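Local coordinates for extracellular solute-binding protein family 1 (Arthrobacter chlorophenolicus, PDB 4R2F), which binds laminaribiose and, as an extracellular solute-binding protein, probably delivers such sugars to a membrane transporter, at residues S86-K91 against E108-I113; G397-Q402 against T423-V428; N53-K58 against Q342-A347. All blocks are in the same frame, centred on the assembly; numbering follows the deposited sequence.

Contact 1: residues S86-K91 against E108-I113; sequences SAIASK and EEQGQI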
loop_
_atom_site.group_PDB
_atom_site.type_symbol
_atom_site.label_atom_id
_atom_site.label_comp_id
_atom_site.label_asym_id
_atom_site.label_seq_id
_atom_site.Cartn_x
_atom_site.Cartn_y
_atom_site.Cartn_z
ATOM N N SER A 86 -5.371 -15.928 12.622
ATOM C CA SER A 86 -5.748 -16.511 13.912
ATOM C C SER A 86 -7.236 -16.327 14.234
ATOM O O SER A 86 -7.889 -17.276 14.659
ATOM C CB SER A 86 -4.876 -15.976 15.053
ATOM O OG SER A 86 -5.103 -16.726 16.242
ATOM N N ALA A 87 -7.781 -15.132 14.039
ATOM C CA ALA A 87 -9.224 -14.919 14.260
ATOM C C ALA A 87 -10.108 -15.824 13.379
ATOM O O ALA A 87 -11.064 -16.422 13.846
ATOM C CB ALA A 87 -9.600 -13.463 14.028
ATOM N N ILE A 88 -9.806 -15.899 12.095
ATOM C CA ILE A 88 -10.608 -16.722 11.195
ATOM C C ILE A 88 -10.532 -18.198 11.624
ATOM O O ILE A 88 -11.547 -18.892 11.624
ATOM C CB ILE A 88 -10.150 -16.550 9.713
ATOM C CG1 ILE A 88 -10.821 -15.340 9.040
ATOM C CG2 ILE A 88 -10.485 -17.762 8.865
ATOM C CD1 ILE A 88 -10.801 -14.047 9.822
ATOM N N ALA A 89 -9.337 -18.678 11.985
ATOM C CA ALA A 89 -9.170 -20.104 12.320
ATOM C C ALA A 89 -9.865 -20.478 13.635
ATOM O O ALA A 89 -10.303 -21.621 13.812
ATOM C CB ALA A 89 -7.709 -20.485 12.359
ATOM N N SER A 90 -10.015 -19.503 14.530
ATOM C CA SER A 90 -10.645 -19.715 15.821
ATOM C C SER A 90 -12.094 -19.225 15.819
ATOM O O SER A 90 -12.730 -19.177 16.871
ATOM C CB SER A 90 -9.837 -19.008 16.904
ATOM O OG SER A 90 -9.951 -17.613 16.747
ATOM N N LYS A 91 -12.620 -18.867 14.638
ATOM C CA LYS A 91 -14.024 -18.428 14.493
ATOM C C LYS A 91 -14.344 -17.184 15.353
ATOM O O LYS A 91 -15.433 -17.056 15.880
ATOM C CB LYS A 91 -14.964 -19.604 14.850
ATOM C CG LYS A 91 -16.228 -19.742 14.010
ATOM C CD LYS A 91 -15.930 -20.092 12.549
ATOM C CE LYS A 91 -15.191 -21.417 12.358
ATOM N NZ LYS A 91 -16.089 -22.608 12.251
ATOM N N GLU A 108 -10.050 -16.866 0.543
ATOM C CA GLU A 108 -10.857 -17.584 -0.434
ATOM C C GLU A 108 -10.349 -19.003 -0.630
ATOM O O GLU A 108 -11.128 -19.950 -0.704
ATOM C CB GLU A 108 -10.845 -16.866 -1.761
ATOM C CG GLU A 108 -11.867 -17.421 -2.730
ATOM C CD GLU A 108 -11.249 -18.110 -3.916
ATOM O OE1 GLU A 108 -10.014 -18.077 -4.056
ATOM O OE2 GLU A 108 -12.017 -18.636 -4.738
ATOM N N GLU A 109 -9.036 -19.142 -0.714
ATOM C CA GLU A 109 -8.402 -20.464 -0.887
ATOM C C GLU A 109 -8.764 -21.346 0.304
ATOM O O GLU A 109 -9.020 -22.514 0.146
ATOM C CB GLU A 109 -6.886 -20.283 -1.024
ATOM C CG GLU A 109 -6.032 -21.534 -1.155
ATOM C CD GLU A 109 -4.671 -21.204 -1.757
ATOM O OE1 GLU A 109 -3.692 -20.989 -1.004
ATOM O OE2 GLU A 109 -4.591 -21.113 -2.998
ATOM N N GLN A 110 -8.860 -20.753 1.486
ATOM C CA GLN A 110 -9.183 -21.490 2.701
ATOM C C GLN A 110 -10.671 -21.689 2.854
ATOM O O GLN A 110 -11.094 -22.307 3.795
ATOM C CB GLN A 110 -8.697 -20.744 3.955
ATOM C CG GLN A 110 -7.191 -20.631 4.096
ATOM C CD GLN A 110 -6.782 -19.731 5.262
ATOM O OE1 GLN A 110 -7.549 -19.487 6.199
ATOM N NE2 GLN A 110 -5.565 -19.254 5.205
ATOM N N GLY A 111 -11.466 -21.127 1.968
ATOM C CA GLY A 111 -12.887 -21.341 2.019
ATOM C C GLY A 111 -13.620 -20.517 3.060
ATOM O O GLY A 111 -14.712 -20.893 3.459
ATOM N N GLN A 112 -13.071 -19.368 3.452
ATOM C CA GLN A 112 -13.639 -18.552 4.539
ATOM C C GLN A 112 -14.153 -17.193 4.056
ATOM O O GLN A 112 -14.717 -16.419 4.838
ATOM C CB GLN A 112 -12.584 -18.287 5.617
ATOM C CG GLN A 112 -11.804 -19.504 6.083
ATOM C CD GLN A 112 -12.462 -20.242 7.224
ATOM O OE1 GLN A 112 -13.597 -19.966 7.598
ATOM N NE2 GLN A 112 -11.734 -21.181 7.799
ATOM N N ILE A 113 -13.956 -16.911 2.774
ATOM C CA ILE A 113 -14.475 -15.698 2.159
ATOM C C ILE A 113 -15.934 -15.899 1.738
ATOM O O ILE A 113 -16.345 -17.011 1.434
ATOM C CB ILE A 113 -13.587 -15.311 0.954
ATOM C CG1 ILE A 113 -13.432 -13.802 0.847
ATOM C CG2 ILE A 113 -14.103 -15.926 -0.350
ATOM C CD1 ILE A 113 -12.517 -13.233 1.916
#
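Two groups of S90 grip S86 O, half a turn before I88, the residue that meets Q112 across the contact. S90 N bonds to S86 O at 3.1 Å and S90 OG to the same S86 O at 3.0 Å, from opposite faces of the carbonyl plane, with the hydroxyl tilted 28° out of it. S90 is the first residue to leave helical geometry, and K91, at positive phi, is the C-prime residue of a Schellman motif, with K91 N bonded to I88 O and T92 N to A87 O. Segment 108-113 ends its helix likewise, with G111 at positive phi and G111 N 2.9 Å from E108 O. The two helix ends meet by van der Waals contact without a hydrogen bond, a methyl over an amide face. I88 CG2, anti to the backbone N, lies 3.6 Å from Q112 CD and 3.5 Å from Q112 CG. The bend of Q112 at chi2 (-88°) lays the amide flat beneath the methyl. Q110 OE1 lies further off, 4.3 Å from I88 CG2. An alanine at Q112 lacks both CG and the amide, which is likely to leave the I88 methyl without its flat support and open a gap between the helix ends. Y316 and F107 also touch I88, while the backbone of Q112 bonds to T317, just past strand 306-316 of the mixed sheet.

Contact 2: residues G397-Q402 against T423-V428; sequences GQALNQ and TGLKSV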
loop_
_atom_site.group_PDB
_atom_site.type_symbol
_atom_site.label_atom_id
_atom_site.label_comp_id
_atom_site.label_asym_id
_atom_site.label_seq_id
_atom_site.Cartn_x
_atom_site.Cartn_y
_atom_site.Cartn_z
ATOM N N GLY A 397 3.903 -11.909 5.209
ATOM C CA GLY A 397 4.724 -12.923 5.866
ATOM C C GLY A 397 6.101 -12.449 6.311
ATOM O O GLY A 397 6.573 -11.352 5.973
ATOM N N GLN A 398 6.757 -13.316 7.066
ATOM C CA GLN A 398 8.052 -13.018 7.668
ATOM C C GLN A 398 9.167 -12.771 6.690
ATOM O O GLN A 398 10.014 -11.934 6.957
ATOM C CB GLN A 398 8.447 -14.143 8.639
ATOM C CG GLN A 398 7.561 -14.216 9.871
ATOM C CD GLN A 398 7.533 -12.907 10.651
ATOM O OE1 GLN A 398 6.468 -12.453 11.054
ATOM N NE2 GLN A 398 8.701 -12.282 10.839
ATOM N N ALA A 399 9.165 -13.457 5.544
ATOM C CA ALA A 399 10.298 -13.356 4.625
ATOM C C ALA A 399 10.574 -11.947 4.095
ATOM O O ALA A 399 11.733 -11.538 3.984
ATOM C CB ALA A 399 10.139 -14.322 3.456
ATOM N N LEU A 400 9.521 -11.228 3.697
ATOM C CA LEU A 400 9.692 -9.889 3.178
ATOM C C LEU A 400 10.141 -8.957 4.318
ATOM O O LEU A 400 11.031 -8.144 4.116
ATOM C CB LEU A 400 8.386 -9.374 2.541
ATOM C CG LEU A 400 8.414 -7.981 1.909
ATOM C CD1 LEU A 400 9.625 -7.787 1.015
ATOM C CD2 LEU A 400 7.121 -7.716 1.134
ATOM N N ASN A 401 9.532 -9.101 5.498
ATOM C CA ASN A 401 9.901 -8.259 6.646
ATOM C C ASN A 401 11.381 -8.349 6.930
ATOM O O ASN A 401 12.073 -7.327 7.024
ATOM C CB ASN A 401 9.111 -8.628 7.898
ATOM C CG ASN A 401 7.650 -8.188 7.822
ATOM O OD1 ASN A 401 6.749 -8.929 8.177
ATOM N ND2 ASN A 401 7.424 -6.975 7.380
ATOM N N GLN A 402 11.863 -9.583 7.016
ATOM C CA GLN A 402 13.265 -9.890 7.400
ATOM C C GLN A 402 14.243 -9.480 6.315
ATOM O O GLN A 402 15.300 -8.907 6.586
ATOM C CB GLN A 402 13.369 -11.393 7.803
ATOM C CG GLN A 402 12.484 -11.669 9.026
ATOM C CD GLN A 402 12.440 -13.113 9.534
ATOM O OE1 GLN A 402 11.972 -13.380 10.656
ATOM N NE2 GLN A 402 12.901 -14.040 8.721
ATOM N N THR A 423 14.412 -18.392 -0.491
ATOM C CA THR A 423 14.229 -19.560 0.319
ATOM C C THR A 423 13.064 -19.423 1.269
ATOM O O THR A 423 12.307 -20.374 1.443
ATOM C CB THR A 423 15.545 -19.873 1.070
ATOM O OG1 THR A 423 16.544 -20.180 0.088
ATOM C CG2 THR A 423 15.378 -21.029 2.030
ATOM N N GLY A 424 12.901 -18.262 1.896
ATOM C CA GLY A 424 11.777 -18.081 2.844
ATOM C C GLY A 424 10.405 -18.133 2.138
ATOM O O GLY A 424 9.428 -18.693 2.643
ATOM N N LEU A 425 10.362 -17.536 0.958
ATOM C CA LEU A 425 9.158 -17.541 0.141
ATOM C C LEU A 425 8.805 -18.961 -0.310
ATOM O O LEU A 425 7.645 -19.307 -0.303
ATOM C CB LEU A 425 9.331 -16.629 -1.075
ATOM C CG LEU A 425 9.353 -15.120 -0.783
ATOM C CD1 LEU A 425 9.715 -14.348 -2.050
ATOM C CD2 LEU A 425 8.010 -14.656 -0.215
ATOM N N LYS A 426 9.795 -19.786 -0.661
ATOM C CA LYS A 426 9.513 -21.180 -1.047
ATOM C C LYS A 426 8.952 -21.992 0.093
ATOM O O LYS A 426 8.137 -22.868 -0.141
ATOM C CB LYS A 426 10.728 -21.855 -1.690
ATOM C CG LYS A 426 10.927 -21.337 -3.100
ATOM C CD LYS A 426 12.259 -21.672 -3.730
ATOM C CE LYS A 426 12.360 -20.926 -5.048
ATOM N NZ LYS A 426 13.732 -20.941 -5.607
ATOM N N SER A 427 9.319 -21.661 1.328
ATOM C CA SER A 427 8.781 -22.355 2.463
ATOM C C SER A 427 7.293 -22.123 2.634
ATOM O O SER A 427 6.632 -22.946 3.251
ATOM C CB SER A 427 9.493 -21.927 3.727
ATOM O OG SER A 427 10.881 -21.995 3.519
ATOM N N VAL A 428 6.758 -21.002 2.131
ATOM C CA VAL A 428 5.352 -20.619 2.440
ATOM C C VAL A 428 4.415 -20.508 1.231
ATOM O O VAL A 428 3.238 -20.832 1.312
ATOM C CB VAL A 428 5.264 -19.305 3.277
ATOM C CG1 VAL A 428 5.871 -19.501 4.664
ATOM C CG2 VAL A 428 5.941 -18.151 2.561
#
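Just ahead of A399, which meets G424 across the contact, G397 takes the N-cap position of helix 398-408, and no side chain extends from it. Q398 stays on its own segment: its NE2 makes a weak bond to Q402 OE1 at 3.5 Å. A399 carries the contact. Its CB points at the opposing backbone, 4.0 Å from G424 C, and the CB also lies 4.3 Å from L425 CD2, an apolar touch. The two CA atoms of A399 and G424 are only 5.3 Å apart, and a CB modelled on G424 would fall 3.0 Å from A399 CB, which suggests that the close approach relies on glycine having no side chain. L400 turns instead to F380 and F421, and Q402 N closes a helical turn on Q398 O. On the opposing helix, S427 OG and S427 N take T423 O from opposite faces of its plane, the hydroxyl at 3.0 Å. The helices 398-408 and 414-428 run antiparallel here, near the C terminus, joined by a short connection. F421 of the second helix packs on both A399 and L400, and V229 from a loop touches L425.

Contact 3: residues N53-K58 against Q342-A347; sequences NDAAKK and QKLMNA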
loop_
_atom_site.group_PDB
_atom_site.type_symbol
_atom_site.label_atom_id
_atom_site.label_comp_id
_atom_site.label_asym_id
_atom_site.label_seq_id
_atom_site.Cartn_x
_atom_site.Cartn_y
_atom_site.Cartn_z
ATOM N N ASN A 53 -10.061 7.053 11.130
ATOM C CA ASN A 53 -10.818 6.001 11.807
ATOM C C ASN A 53 -12.052 6.507 12.533
ATOM O O ASN A 53 -13.035 5.813 12.559
ATOM C CB ASN A 53 -9.933 5.219 12.751
ATOM C CG ASN A 53 -8.950 4.349 12.005
ATOM O OD1 ASN A 53 -9.321 3.321 11.387
ATOM N ND2 ASN A 53 -7.687 4.752 12.042
ATOM N N ASP A 54 -11.990 7.708 13.105
ATOM C CA ASP A 54 -13.182 8.380 13.655
ATOM C C ASP A 54 -14.303 8.514 12.622
ATOM O O ASP A 54 -15.456 8.183 12.894
ATOM C CB ASP A 54 -12.851 9.791 14.166
ATOM C CG ASP A 54 -11.916 9.795 15.366
ATOM O OD1 ASP A 54 -11.872 8.801 16.108
ATOM O OD2 ASP A 54 -11.230 10.813 15.576
ATOM N N ALA A 55 -13.951 8.994 11.435
ATOM C CA ALA A 55 -14.926 9.170 10.376
ATOM C C ALA A 55 -15.471 7.853 9.860
ATOM O O ALA A 55 -16.651 7.746 9.569
ATOM C CB ALA A 55 -14.320 9.966 9.230
ATOM N N ALA A 56 -14.614 6.849 9.727
ATOM C CA ALA A 56 -15.044 5.565 9.172
ATOM C C ALA A 56 -15.929 4.857 10.203
ATOM O O ALA A 56 -16.906 4.192 9.842
ATOM C CB ALA A 56 -13.831 4.713 8.816
ATOM N N LYS A 57 -15.583 5.002 11.479
ATOM C CA LYS A 57 -16.439 4.519 12.572
ATOM C C LYS A 57 -17.853 5.091 12.462
ATOM O O LYS A 57 -18.813 4.344 12.486
ATOM C CB LYS A 57 -15.841 4.921 13.907
ATOM C CG LYS A 57 -16.600 4.431 15.126
ATOM C CD LYS A 57 -15.806 4.773 16.380
ATOM C CE LYS A 57 -16.700 5.026 17.579
ATOM N NZ LYS A 57 -17.205 3.727 18.083
ATOM N N LYS A 58 -17.976 6.408 12.316
ATOM C CA LYS A 58 -19.308 7.037 12.224
ATOM C C LYS A 58 -20.081 6.564 11.002
ATOM O O LYS A 58 -21.276 6.291 11.094
ATOM C CB LYS A 58 -19.229 8.564 12.243
ATOM C CG LYS A 58 -19.190 9.119 13.659
ATOM C CD LYS A 58 -18.786 10.581 13.684
ATOM C CE LYS A 58 -18.408 11.032 15.088
ATOM N NZ LYS A 58 -17.237 11.952 15.034
ATOM N N GLN A 342 -13.625 15.042 2.871
ATOM C CA GLN A 342 -12.955 15.564 4.069
ATOM C C GLN A 342 -11.436 15.432 4.024
ATOM O O GLN A 342 -10.758 15.832 4.957
ATOM C CB GLN A 342 -13.503 14.858 5.325
ATOM C CG GLN A 342 -14.979 15.161 5.605
ATOM C CD GLN A 342 -15.625 14.101 6.503
ATOM O OE1 GLN A 342 -15.236 13.920 7.654
ATOM N NE2 GLN A 342 -16.595 13.390 5.967
ATOM N N LYS A 343 -10.898 14.870 2.937
ATOM C CA LYS A 343 -9.447 14.808 2.733
ATOM C C LYS A 343 -8.762 13.993 3.811
ATOM O O LYS A 343 -7.691 14.354 4.309
ATOM C CB LYS A 343 -8.836 16.204 2.685
ATOM C CG LYS A 343 -9.473 17.109 1.652
ATOM C CD LYS A 343 -8.793 18.468 1.663
ATOM C CE LYS A 343 -9.420 19.408 0.651
ATOM N NZ LYS A 343 -8.683 20.699 0.669
ATOM N N LEU A 344 -9.406 12.892 4.177
ATOM C CA LEU A 344 -8.908 12.013 5.230
ATOM C C LEU A 344 -8.131 10.798 4.690
ATOM O O LEU A 344 -7.559 10.053 5.474
ATOM C CB LEU A 344 -10.095 11.511 6.049
ATOM C CG LEU A 344 -10.834 12.598 6.815
ATOM C CD1 LEU A 344 -12.057 12.007 7.496
ATOM C CD2 LEU A 344 -9.886 13.249 7.826
ATOM N N MET A 345 -8.115 10.608 3.370
ATOM C CA MET A 345 -7.474 9.442 2.748
ATOM C C MET A 345 -6.033 9.662 2.287
ATOM O O MET A 345 -5.631 10.766 1.868
ATOM C CB MET A 345 -8.306 8.963 1.566
ATOM C CG MET A 345 -9.672 8.390 1.934
ATOM S SD MET A 345 -9.606 6.931 2.974
ATOM C CE MET A 345 -8.642 5.853 1.936
ATOM N N ASN A 346 -5.243 8.595 2.408
ATOM C CA ASN A 346 -3.872 8.558 1.901
ATOM C C ASN A 346 -3.765 7.564 0.720
ATOM O O ASN A 346 -2.774 6.838 0.586
ATOM C CB ASN A 346 -2.908 8.144 2.999
ATOM C CG ASN A 346 -2.662 9.237 4.011
ATOM O OD1 ASN A 346 -1.963 9.009 4.988
ATOM N ND2 ASN A 346 -3.232 10.419 3.791
ATOM N N ALA A 347 -4.782 7.582 -0.134
ATOM C CA ALA A 347 -4.872 6.681 -1.281
ATOM C C ALA A 347 -5.742 7.291 -2.360
ATOM O O ALA A 347 -6.471 8.242 -2.105
ATOM C CB ALA A 347 -5.442 5.341 -0.851
#
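The CA atoms of A55 and L344 are 8.4 Å apart, the nearest such pair between a helical segment, 53-58, and a segment, 342-347, that leaves helix 337-341 by a Schellman turn with K343 at positive phi. That spacing is bridged by side chains. A55 CB points at the turn and meets L344 CD1 at 3.5 Å, the closest approach of the two segments. The leucine reaches it because L344 CG stands anti to its own carbonyl carbon (chi1 -65°) and the branch then extends with chi2 near 175°. Q342 adds a looser touch at the margin, Q342 OE1 being 4.4 Å from A55 CB. L339 of helix 337-341 also packs on A55. Beyond L344 the chain dives inward: M345 packs on L339, W340 and W151. N346 ND2 bonds to M345 O at 3.1 Å from above the carbonyl plane, 49° out of it, rather than along a lone pair. W340 NE1 holds A347 O. With 73 Å² buried in all and no hydrogen bond or salt bridge across it, the contact rests chiefly on one methyl against another, so its hold comes from shape and dispersion, with no polar bond to fix its orientation.

In the fold
From the N terminus, helix 50-61 supplies the first half of contact 3, which is completed only when the chain returns, 284 residues later, in the loop after helix 337-341. Contact 1 opens and closes wholly within that long excursion, bringing together the ends of helices 80-89 and 103-109. Contact 2 follows in series after contact 3 has closed, pairing the last two helices, 398-408 and 414-428. None of them cross. Contacts 1 and 2 approach to about 7 Å between nearest atoms without touching. Contacts 2 and 3 lie on opposite sides of the chain's centre, their centres 32 Å apart, and each has a leucine side chain about 12 Å from a glucose unit of the bound laminaribiose.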